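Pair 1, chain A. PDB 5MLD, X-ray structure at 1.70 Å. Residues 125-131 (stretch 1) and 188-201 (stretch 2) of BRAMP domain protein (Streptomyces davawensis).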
# COMPACT_ATOMS: atom_id res chain seq x y z
N LYS A 125 23.69 7.90 -3.50
CA LYS A 125 22.94 8.30 -4.69
C LYS A 125 21.58 8.86 -4.29
O LYS A 125 21.16 8.80 -3.13
CB LYS A 125 22.81 7.11 -5.65
CG LYS A 125 24.17 6.61 -6.14
CD LYS A 125 23.99 5.35 -6.97
CE LYS A 125 25.33 4.84 -7.44
NZ LYS A 125 26.03 5.83 -8.28
N VAL A 126 20.90 9.47 -5.25
CA VAL A 126 19.64 10.17 -5.00
C VAL A 126 18.60 9.62 -5.95
O VAL A 126 18.90 9.35 -7.12
CB VAL A 126 19.81 11.69 -5.17
CG1 VAL A 126 18.47 12.40 -5.08
CG2 VAL A 126 20.77 12.26 -4.13
N ALA A 127 17.38 9.44 -5.45
CA ALA A 127 16.27 8.90 -6.23
C ALA A 127 15.17 9.93 -6.39
O ALA A 127 14.87 10.70 -5.47
CB ALA A 127 15.69 7.63 -5.60
N GLY A 128 14.56 9.94 -7.58
CA GLY A 128 13.34 10.67 -7.82
C GLY A 128 12.39 9.78 -8.60
O GLY A 128 12.75 8.67 -9.02
N LEU A 129 11.19 10.28 -8.80
CA LEU A 129 10.15 9.45 -9.39
C LEU A 129 9.29 10.31 -10.31
O LEU A 129 8.91 11.42 -9.93
CB LEU A 129 9.32 8.84 -8.27
CG LEU A 129 8.44 7.64 -8.54
CD1 LEU A 129 9.29 6.48 -9.07
CD2 LEU A 129 7.84 7.29 -7.21
N LEU A 130 9.03 9.81 -11.52
CA LEU A 130 8.00 10.35 -12.40
C LEU A 130 6.96 9.27 -12.64
O LEU A 130 7.31 8.13 -12.94
CB LEU A 130 8.60 10.80 -13.74
CG LEU A 130 9.68 11.90 -13.68
CD1 LEU A 130 10.28 12.10 -15.04
CD2 LEU A 130 9.10 13.24 -13.15
N MET A 131 5.67 9.61 -12.49
CA MET A 131 4.63 8.60 -12.63
C MET A 131 3.49 9.13 -13.49
O MET A 131 3.17 10.32 -13.47
CB MET A 131 4.07 8.15 -11.28
CG MET A 131 5.04 7.36 -10.42
SD MET A 131 4.40 7.24 -8.74
CE MET A 131 4.56 8.91 -8.14
N LEU A 188 5.25 20.08 -9.87
CA LEU A 188 5.91 18.97 -9.17
C LEU A 188 7.19 18.53 -9.88
O LEU A 188 8.19 18.20 -9.22
CB LEU A 188 4.95 17.78 -9.02
CG LEU A 188 3.77 18.01 -8.06
CD1 LEU A 188 3.09 16.68 -7.78
CD2 LEU A 188 4.18 18.66 -6.73
N ILE A 189 7.18 18.45 -11.21
CA ILE A 189 8.40 18.06 -11.92
C ILE A 189 9.53 19.02 -11.58
O ILE A 189 10.67 18.60 -11.32
CB ILE A 189 8.14 17.99 -13.44
CG1 ILE A 189 7.22 16.80 -13.77
CG2 ILE A 189 9.44 17.82 -14.20
CD1 ILE A 189 6.79 16.76 -15.24
N ARG A 190 9.22 20.31 -11.55
CA ARG A 190 10.25 21.31 -11.24
C ARG A 190 10.78 21.18 -9.82
O ARG A 190 12.00 21.28 -9.60
CB ARG A 190 9.71 22.72 -11.49
CG ARG A 190 9.52 23.03 -12.99
CD ARG A 190 8.89 24.42 -13.24
NE ARG A 190 8.85 24.75 -14.66
CZ ARG A 190 9.87 25.28 -15.34
NH1 ARG A 190 11.01 25.58 -14.73
NH2 ARG A 190 9.73 25.55 -16.64
N PHE A 191 9.89 20.96 -8.84
CA PHE A 191 10.31 20.67 -7.47
C PHE A 191 11.29 19.50 -7.46
O PHE A 191 12.36 19.56 -6.85
CB PHE A 191 9.11 20.30 -6.58
CG PHE A 191 8.13 21.42 -6.29
CD1 PHE A 191 8.31 22.71 -6.76
CD2 PHE A 191 7.01 21.15 -5.50
CE1 PHE A 191 7.40 23.70 -6.46
CE2 PHE A 191 6.09 22.14 -5.19
CZ PHE A 191 6.28 23.42 -5.67
N MET A 192 10.90 18.41 -8.12
CA MET A 192 11.68 17.18 -8.06
C MET A 192 13.06 17.39 -8.64
O MET A 192 14.05 16.94 -8.06
CB MET A 192 10.94 16.07 -8.79
CG MET A 192 11.57 14.71 -8.68
SD MET A 192 12.86 14.40 -9.91
CE MET A 192 12.03 14.81 -11.44
N VAL A 193 13.15 18.05 -9.80
CA VAL A 193 14.46 18.26 -10.42
C VAL A 193 15.34 19.15 -9.55
O VAL A 193 16.53 18.87 -9.33
CB VAL A 193 14.29 18.86 -11.83
CG1 VAL A 193 15.66 19.29 -12.39
CG2 VAL A 193 13.64 17.82 -12.72
N ALA A 194 14.78 20.25 -9.05
CA ALA A 194 15.56 21.16 -8.22
C ALA A 194 16.09 20.45 -6.97
O ALA A 194 17.26 20.60 -6.61
CB ALA A 194 14.72 22.38 -7.83
N ASN A 195 15.24 19.65 -6.32
CA ASN A 195 15.63 19.06 -5.04
C ASN A 195 16.54 17.84 -5.22
O ASN A 195 17.52 17.70 -4.47
CB ASN A 195 14.38 18.67 -4.24
CG ASN A 195 13.61 19.86 -3.71
OD1 ASN A 195 14.10 20.99 -3.71
ND2 ASN A 195 12.41 19.60 -3.21
N THR A 196 16.27 16.95 -6.19
CA THR A 196 17.20 15.85 -6.43
C THR A 196 18.57 16.37 -6.85
O THR A 196 19.59 15.80 -6.48
CB THR A 196 16.69 14.88 -7.49
OG1 THR A 196 16.40 15.59 -8.71
CG2 THR A 196 15.43 14.21 -7.00
N SER A 197 18.60 17.43 -7.66
CA SER A 197 19.88 17.99 -8.10
C SER A 197 20.68 18.53 -6.92
O SER A 197 21.89 18.29 -6.82
CB SER A 197 19.64 19.09 -9.13
OG SER A 197 19.02 18.55 -10.29
N HIS A 198 20.02 19.28 -6.03
CA HIS A 198 20.71 19.82 -4.86
C HIS A 198 21.26 18.70 -3.99
O HIS A 198 22.44 18.71 -3.60
CB HIS A 198 19.77 20.71 -4.05
CG HIS A 198 20.41 21.25 -2.81
ND1 HIS A 198 21.27 22.32 -2.83
CD2 HIS A 198 20.34 20.85 -1.52
CE1 HIS A 198 21.70 22.57 -1.61
NE2 HIS A 198 21.15 21.69 -0.79
N LEU A 199 20.43 17.72 -3.67
CA LEU A 199 20.90 16.66 -2.78
C LEU A 199 22.01 15.84 -3.42
O LEU A 199 22.92 15.37 -2.72
CB LEU A 199 19.72 15.77 -2.39
CG LEU A 199 19.95 14.64 -1.39
CD1 LEU A 199 20.49 15.19 -0.08
CD2 LEU A 199 18.66 13.90 -1.13
N ALA A 200 21.99 15.68 -4.75
CA ALA A 200 23.07 14.96 -5.41
C ALA A 200 24.39 15.71 -5.27
O ALA A 200 25.42 15.11 -4.97
CB ALA A 200 22.75 14.72 -6.88
N ARG A 201 24.36 17.04 -5.47
CA ARG A 201 25.57 17.83 -5.30
C ARG A 201 26.06 17.76 -3.86
O ARG A 201 27.27 17.65 -3.61
CB ARG A 201 25.33 19.29 -5.71
CG ARG A 201 25.18 19.50 -7.22
CD ARG A 201 25.11 20.98 -7.59
NE ARG A 201 23.84 21.59 -7.18
CZ ARG A 201 22.80 21.77 -7.99
NH1 ARG A 201 22.86 21.41 -9.27
NH2 ARG A 201 21.69 22.33 -7.53

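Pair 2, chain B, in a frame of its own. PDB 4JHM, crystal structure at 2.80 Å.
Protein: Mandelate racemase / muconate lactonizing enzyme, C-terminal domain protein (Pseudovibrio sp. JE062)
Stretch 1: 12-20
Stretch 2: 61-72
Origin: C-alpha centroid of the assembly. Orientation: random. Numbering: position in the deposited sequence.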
# COMPACT_ATOMS: atom_id res chain seq x y z
N GLU B 12 -48.50 -12.02 -15.87
CA GLU B 12 -49.16 -10.77 -16.24
C GLU B 12 -48.28 -9.59 -15.88
O GLU B 12 -47.78 -9.49 -14.76
CB GLU B 12 -50.49 -10.63 -15.50
CG GLU B 12 -51.57 -11.61 -15.94
CD GLU B 12 -52.83 -11.49 -15.11
OE1 GLU B 12 -52.79 -10.86 -14.04
OE2 GLU B 12 -53.87 -12.04 -15.54
N LEU B 13 -48.08 -8.69 -16.84
CA LEU B 13 -47.27 -7.50 -16.60
C LEU B 13 -48.16 -6.27 -16.53
O LEU B 13 -49.08 -6.12 -17.33
CB LEU B 13 -46.24 -7.32 -17.71
CG LEU B 13 -45.32 -8.51 -17.97
CD1 LEU B 13 -44.20 -8.11 -18.92
CD2 LEU B 13 -44.76 -9.05 -16.66
N TYR B 14 -47.89 -5.40 -15.56
CA TYR B 14 -48.66 -4.17 -15.40
C TYR B 14 -47.77 -2.96 -15.18
O TYR B 14 -46.68 -3.05 -14.60
CB TYR B 14 -49.63 -4.30 -14.23
CG TYR B 14 -50.68 -5.36 -14.44
CD1 TYR B 14 -51.82 -5.10 -15.19
CD2 TYR B 14 -50.53 -6.63 -13.90
CE1 TYR B 14 -52.78 -6.07 -15.38
CE2 TYR B 14 -51.49 -7.61 -14.09
CZ TYR B 14 -52.61 -7.32 -14.83
OH TYR B 14 -53.56 -8.29 -15.03
N ALA B 15 -48.23 -1.81 -15.66
CA ALA B 15 -47.59 -0.54 -15.41
C ALA B 15 -48.69 0.47 -15.11
O ALA B 15 -49.43 0.87 -16.02
CB ALA B 15 -46.76 -0.10 -16.61
N LEU B 16 -48.81 0.85 -13.85
CA LEU B 16 -49.90 1.71 -13.41
C LEU B 16 -49.39 2.98 -12.75
O LEU B 16 -48.22 3.08 -12.40
CB LEU B 16 -50.84 0.95 -12.46
CG LEU B 16 -50.22 0.13 -11.33
CD1 LEU B 16 -51.19 0.02 -10.16
CD2 LEU B 16 -49.82 -1.26 -11.82
N ALA B 17 -50.29 3.94 -12.60
CA ALA B 17 -49.96 5.25 -12.02
C ALA B 17 -51.25 5.99 -11.66
O ALA B 17 -52.34 5.50 -11.93
CB ALA B 17 -49.13 6.07 -13.00
N ASP B 18 -51.11 7.17 -11.06
CA ASP B 18 -52.26 7.98 -10.65
C ASP B 18 -52.05 9.43 -11.07
O ASP B 18 -51.18 10.13 -10.54
CB ASP B 18 -52.45 7.89 -9.13
CG ASP B 18 -53.68 8.64 -8.65
OD1 ASP B 18 -53.63 9.89 -8.58
OD2 ASP B 18 -54.69 7.99 -8.31
N GLU B 19 -52.85 9.89 -12.03
CA GLU B 19 -52.75 11.26 -12.53
C GLU B 19 -52.93 12.27 -11.40
O GLU B 19 -52.30 13.33 -11.40
CB GLU B 19 -53.81 11.50 -13.61
CG GLU B 19 -53.65 10.64 -14.86
CD GLU B 19 -54.76 10.85 -15.88
OE1 GLU B 19 -54.47 10.74 -17.09
OE2 GLU B 19 -55.92 11.13 -15.48
N ASN B 20 -53.78 11.94 -10.44
CA ASN B 20 -54.11 12.86 -9.35
C ASN B 20 -53.11 12.81 -8.20
O ASN B 20 -53.29 13.47 -7.18
CB ASN B 20 -55.52 12.58 -8.82
CG ASN B 20 -56.60 12.82 -9.86
OD1 ASN B 20 -57.72 13.23 -9.54
ND2 ASN B 20 -56.28 12.58 -11.13
N PHE B 61 -43.96 11.66 -19.37
CA PHE B 61 -44.93 10.57 -19.42
C PHE B 61 -44.62 9.51 -18.39
O PHE B 61 -43.49 9.40 -17.92
CB PHE B 61 -44.94 9.92 -20.81
CG PHE B 61 -45.07 10.90 -21.95
CD1 PHE B 61 -46.30 11.47 -22.25
CD2 PHE B 61 -43.97 11.23 -22.72
CE1 PHE B 61 -46.42 12.36 -23.30
CE2 PHE B 61 -44.08 12.12 -23.77
CZ PHE B 61 -45.30 12.69 -24.06
N PHE B 62 -45.63 8.72 -18.03
CA PHE B 62 -45.41 7.51 -17.25
C PHE B 62 -44.57 6.54 -18.08
O PHE B 62 -44.51 6.65 -19.30
CB PHE B 62 -46.73 6.86 -16.84
CG PHE B 62 -47.56 7.71 -15.93
CD1 PHE B 62 -47.11 8.01 -14.65
CD2 PHE B 62 -48.79 8.22 -16.35
CE1 PHE B 62 -47.87 8.80 -13.80
CE2 PHE B 62 -49.55 9.00 -15.51
CZ PHE B 62 -49.09 9.30 -14.23
N ASP B 63 -43.93 5.60 -17.40
CA ASP B 63 -42.85 4.83 -18.00
C ASP B 63 -43.29 3.47 -18.54
O ASP B 63 -43.88 2.67 -17.82
CB ASP B 63 -41.75 4.62 -16.95
CG ASP B 63 -40.51 3.99 -17.51
OD1 ASP B 63 -40.05 4.42 -18.59
OD2 ASP B 63 -39.98 3.06 -16.86
N ARG B 64 -42.99 3.22 -19.81
CA ARG B 64 -43.14 1.88 -20.39
C ARG B 64 -41.78 1.19 -20.60
O ARG B 64 -41.71 0.07 -21.10
CB ARG B 64 -43.89 1.94 -21.72
CG ARG B 64 -45.25 2.60 -21.67
CD ARG B 64 -45.86 2.65 -23.07
NE ARG B 64 -46.95 3.62 -23.16
CZ ARG B 64 -48.24 3.32 -23.30
NH1 ARG B 64 -49.14 4.29 -23.38
NH2 ARG B 64 -48.64 2.05 -23.37
N CYS B 65 -40.70 1.87 -20.21
CA CYS B 65 -39.34 1.34 -20.36
C CYS B 65 -39.16 -0.00 -19.66
O CYS B 65 -38.68 -0.97 -20.25
CB CYS B 65 -38.32 2.33 -19.79
SG CYS B 65 -36.60 1.78 -19.92
N ILE B 66 -39.53 -0.05 -18.38
CA ILE B 66 -39.43 -1.27 -17.60
C ILE B 66 -40.37 -2.34 -18.15
O ILE B 66 -39.92 -3.40 -18.58
CB ILE B 66 -39.73 -1.00 -16.12
CG1 ILE B 66 -38.59 -0.20 -15.48
CG2 ILE B 66 -39.96 -2.30 -15.36
CD1 ILE B 66 -37.26 -0.92 -15.43
N ILE B 67 -41.68 -2.07 -18.15
CA ILE B 67 -42.64 -3.08 -18.59
C ILE B 67 -42.28 -3.68 -19.95
O ILE B 67 -42.57 -4.85 -20.22
CB ILE B 67 -44.08 -2.51 -18.68
CG1 ILE B 67 -45.09 -3.66 -18.72
CG2 ILE B 67 -44.22 -1.62 -19.90
CD1 ILE B 67 -46.52 -3.25 -18.43
N GLU B 68 -41.64 -2.88 -20.80
CA GLU B 68 -41.29 -3.31 -22.15
C GLU B 68 -40.00 -4.12 -22.15
O GLU B 68 -39.76 -4.93 -23.04
CB GLU B 68 -41.17 -2.10 -23.08
CG GLU B 68 -41.53 -2.38 -24.52
CD GLU B 68 -42.89 -3.05 -24.68
OE1 GLU B 68 -43.88 -2.57 -24.10
OE2 GLU B 68 -42.98 -4.06 -25.41
N SER B 69 -39.17 -3.89 -21.14
CA SER B 69 -37.99 -4.70 -20.90
C SER B 69 -38.42 -6.07 -20.39
O SER B 69 -37.91 -7.09 -20.82
CB SER B 69 -37.08 -4.03 -19.87
OG SER B 69 -36.05 -4.92 -19.45
N LEU B 70 -39.37 -6.06 -19.47
CA LEU B 70 -39.94 -7.28 -18.91
C LEU B 70 -40.59 -8.13 -19.99
O LEU B 70 -40.56 -9.36 -19.92
CB LEU B 70 -40.97 -6.93 -17.83
CG LEU B 70 -40.38 -6.72 -16.43
CD1 LEU B 70 -41.27 -5.81 -15.60
CD2 LEU B 70 -40.18 -8.06 -15.74
N ARG B 71 -41.19 -7.47 -20.97
CA ARG B 71 -41.85 -8.18 -22.07
C ARG B 71 -40.91 -9.15 -22.77
O ARG B 71 -41.31 -10.24 -23.15
CB ARG B 71 -42.40 -7.18 -23.09
CG ARG B 71 -43.01 -7.84 -24.32
CD ARG B 71 -43.63 -6.82 -25.25
NE ARG B 71 -44.71 -7.39 -26.06
CZ ARG B 71 -44.57 -7.83 -27.30
NH1 ARG B 71 -43.39 -7.77 -27.91
NH2 ARG B 71 -45.61 -8.34 -27.94
N THR B 72 -39.66 -8.73 -22.96
CA THR B 72 -38.70 -9.51 -23.72
C THR B 72 -38.09 -10.63 -22.87
O THR B 72 -37.50 -11.57 -23.41
CB THR B 72 -37.59 -8.61 -24.29
OG1 THR B 72 -36.81 -8.05 -23.22
CG2 THR B 72 -38.18 -7.49 -25.12

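The sharpest difference between the pairs lies at the strand position where G128(A) of pair 1 superposes on A15(B) of pair 2. In pair 1 the position has no side chain, and M192(A) and T196(A) close over it: G128(A) CA lies 4.3 Å from M192(A) SD and 4.2 Å from T196(A) CG2. A CB built on G128(A) with ideal geometry would clash with M192(A) SD, 2.9 Å from that CB, and the same modelled G128(A) CB would sit tightly against T196(A) CG2, at 3.3 Å. In pair 2 the methyl group is present and points toward the helix, where A15(B) CB packs 3.6 Å from I67(B) CD1.

These solutions are built on one backbone arrangement. In each pair a strand runs nearly antiparallel to a helix, at 172° with a closest axial approach of 8.0 Å in pair 1 and at 171° with 8.5 Å in pair 2, and 14 central residues superpose with an RMSD of 0.8 Å. Neither interface contains a hydrogen bond between its two stretches; packing is largely apolar, burying 341 Å² and 409 Å², respectively.

A similar solution is found at V126(A) and L13(B), both directed toward the helix. V126(A) CG2 meets L199(A) CG at 3.7 Å, and L13(B) CD1 meets the matching L70(B) at CB, 3.6 Å away. The helix position matched as T196(A) and I67(B) differs more in chemistry. T196(A) presents CG2 to the strand, 3.9 Å from A127(A) O, while its OG1 donates to M192(A) O at 2.8 Å, so the hydroxyl is satisfied within the helix. Its counterpart I67(B) is wholly aliphatic and reaches toward the strand, its CG1 4.0 Å from L13(B) CB and its CD1 3.5 Å from Y14(B) C.

Toward the other end, the bulk changes sides. L130(A) points sideways from its CA, but its end comes nearer the helix, bringing CD2 to 3.7 Å from M192(A) CE and 4.1 Å from I189(A) CG1. The matching residue in pair 2 is the small A17(B), and the counterpart of I189(A) is the aromatic F62(B). A17(B) CB lies over one face of that ring, 3.1 Å from F62(B) CE1, in a CH-pi contact.

The backbone at these two helix-side positions also differs. I189(A) belongs to a continuous helix, whereas F62(B) lies in a loop before the helix, whose start is capped by D63(B) through weak bonds from C65(B) N to D63(B) OD1 (3.1 Å) and I66(B) N to D63(B) OD2 (3.5 Å).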